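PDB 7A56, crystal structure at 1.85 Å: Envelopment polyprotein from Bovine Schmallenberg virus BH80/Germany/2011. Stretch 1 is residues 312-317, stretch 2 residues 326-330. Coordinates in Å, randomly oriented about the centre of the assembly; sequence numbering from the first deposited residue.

Stretch 1 (312-317) QDNTLT
Stretch 2 326-330: VHKKV

The two stretches of this viral envelope polyprotein meet as neighbouring antiparallel β-strands, joined by main-chain hydrogen bonds and reinforced by a polar cluster in which Lys 328 reaches a turn built around Asp 313 and Thr 315. In the register, Leu 316 lies opposite Lys 328 as a non-hydrogen-bonded pair, CA to CA 4.6 Å, and Thr 317 opposite His 327 as a hydrogen-bonded pair, CA to CA 5.4 Å. These four residues have extended backbones, with phi from -101° to -139° and psi from 128° to 149°. Thr 317 and His 327 bond reciprocally: Thr 317 N donates to His 327 O, and His 327 N to Thr 317 O, each at 3.0 Å. Two residues along, beyond the Leu 316–Lys 328 pair, Lys 329 N donates to Thr 315 O at 2.9 Å and nearly straight, 168° at the hydrogen. Between these bonds, the close Leu 316–Lys 328 pair lets alpha hydrogens face carbonyls, with Leu 316 CA 3.3 Å from His 327 O and Lys 328 CA 3.4 Å from Thr 315 O.

Stretch 1 enters the pairing through a type I turn from Asp 313 to Leu 316, with phi/psi of -66/-14 at Asn 314 and -78/-13 at Thr 315, closed by Leu 316 N to Asp 313 O at 3.0 Å. Asp 313, chi1 t, steadies it with its carboxylate: OD1 accepts from Thr 315 N at 2.9 Å and from Thr 315 OG1 at 2.6 Å. Thr 315, chi1 p, suits this place because its hydroxyl can give and receive at once; while donating to Asp 313, OG1 accepts from Lys 328 NZ at 2.8 Å. Lys 328 has the length to get there, its chain extended t, t, t before a final p turn. Its charge also meets Asp 313 in a long salt bridge, NZ to OD2 3.9 Å, and a water supplements it, accepting from Lys 328 NZ at 2.6 Å and donating weakly to Asp 313 OD2 at 3.4 Å.

Leu 316 (m, t) shares a sheet face with Lys 328. Its branched end packs against aliphatic carbon, CD2 lying 3.8 Å from Lys 328 CB and 4.0 Å from CG1 of Val 326 (t). On the other face, exposed, β-branched Thr 317 (p) suits an extended strand; its OG1 is 3.8 Å from CB of His 327 (m, chi2 179°), whose imidazole leads away. Together the stretches bury 406 Å².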

# COMPACT_ATOMS: atom_id res chain seq x y z
N GLN A 312 -10.51 -10.41 10.86
CA GLN A 312 -11.38 -9.27 10.91
C GLN A 312 -10.46 -8.06 11.08
O GLN A 312 -9.47 -8.14 11.80
CB GLN A 312 -12.36 -9.37 12.07
CG GLN A 312 -13.31 -8.20 12.07
CD GLN A 312 -13.85 -7.90 13.44
OE1 GLN A 312 -13.68 -8.69 14.37
NE2 GLN A 312 -14.51 -6.77 13.57
N ASP A 313 -10.75 -6.98 10.38
CA ASP A 313 -10.00 -5.73 10.52
C ASP A 313 -10.90 -4.76 11.28
O ASP A 313 -11.82 -4.15 10.72
CB ASP A 313 -9.55 -5.24 9.14
CG ASP A 313 -8.67 -3.97 9.21
OD1 ASP A 313 -8.64 -3.32 10.27
OD2 ASP A 313 -8.03 -3.59 8.22
N ASN A 314 -10.62 -4.60 12.58
CA ASN A 314 -11.39 -3.71 13.43
C ASN A 314 -11.27 -2.25 13.05
O ASN A 314 -12.11 -1.46 13.48
CB ASN A 314 -11.00 -3.86 14.89
CG ASN A 314 -11.68 -5.01 15.53
OD1 ASN A 314 -11.03 -5.97 15.94
ND2 ASN A 314 -13.00 -4.96 15.56
N THR A 315 -10.29 -1.87 12.22
CA THR A 315 -10.23 -0.46 11.82
C THR A 315 -11.26 -0.14 10.75
O THR A 315 -11.52 1.04 10.49
CB THR A 315 -8.84 -0.10 11.31
OG1 THR A 315 -8.58 -0.72 10.04
CG2 THR A 315 -7.74 -0.48 12.38
N LEU A 316 -11.88 -1.16 10.13
CA LEU A 316 -12.84 -0.92 9.06
C LEU A 316 -14.25 -1.06 9.61
O LEU A 316 -14.55 -2.01 10.35
CB LEU A 316 -12.68 -1.92 7.89
CG LEU A 316 -11.30 -1.91 7.22
CD1 LEU A 316 -11.05 -3.08 6.26
CD2 LEU A 316 -11.06 -0.61 6.46
N THR A 317 -15.14 -0.18 9.17
CA THR A 317 -16.54 -0.26 9.56
C THR A 317 -17.38 0.05 8.34
O THR A 317 -16.98 0.81 7.45
CB THR A 317 -16.93 0.74 10.69
OG1 THR A 317 -16.71 2.09 10.24
CG2 THR A 317 -16.13 0.51 11.96
N VAL A 326 -17.26 2.19 3.03
CA VAL A 326 -16.47 1.70 4.16
C VAL A 326 -15.60 2.85 4.67
O VAL A 326 -15.04 3.64 3.88
CB VAL A 326 -15.62 0.49 3.77
CG1 VAL A 326 -14.71 -0.01 4.94
CG2 VAL A 326 -16.59 -0.66 3.21
N HIS A 327 -15.50 2.93 6.00
CA HIS A 327 -14.66 3.93 6.70
C HIS A 327 -13.51 3.20 7.38
O HIS A 327 -13.70 2.08 7.87
CB HIS A 327 -15.48 4.68 7.74
CG HIS A 327 -16.52 5.56 7.15
ND1 HIS A 327 -17.38 6.31 7.92
CD2 HIS A 327 -16.81 5.86 5.87
CE1 HIS A 327 -18.16 7.03 7.14
NE2 HIS A 327 -17.85 6.76 5.88
N LYS A 328 -12.32 3.80 7.35
CA LYS A 328 -11.14 3.26 8.01
C LYS A 328 -10.66 4.28 9.06
O LYS A 328 -10.44 5.45 8.74
CB LYS A 328 -9.99 2.99 7.04
CG LYS A 328 -8.80 2.31 7.76
CD LYS A 328 -7.64 1.98 6.84
CE LYS A 328 -6.45 1.46 7.66
NZ LYS A 328 -6.65 0.02 8.13
N LYS A 329 -10.48 3.78 10.29
CA LYS A 329 -9.78 4.49 11.35
C LYS A 329 -8.28 4.40 11.12
O LYS A 329 -7.71 3.32 10.89
CB LYS A 329 -10.13 3.89 12.70
CG LYS A 329 -11.60 3.98 13.02
CD LYS A 329 -11.91 3.62 14.46
CE LYS A 329 -12.82 2.37 14.55
NZ LYS A 329 -13.34 2.14 15.93
N VAL A 330 -7.63 5.55 11.23
CA VAL A 330 -6.26 5.76 10.85
C VAL A 330 -5.64 6.65 11.92
O VAL A 330 -6.33 7.29 12.72
CB VAL A 330 -6.14 6.43 9.45
CG1 VAL A 330 -6.70 5.57 8.35
CG2 VAL A 330 -6.89 7.82 9.43
O HOH W 1 -7.06 -1.34 5.91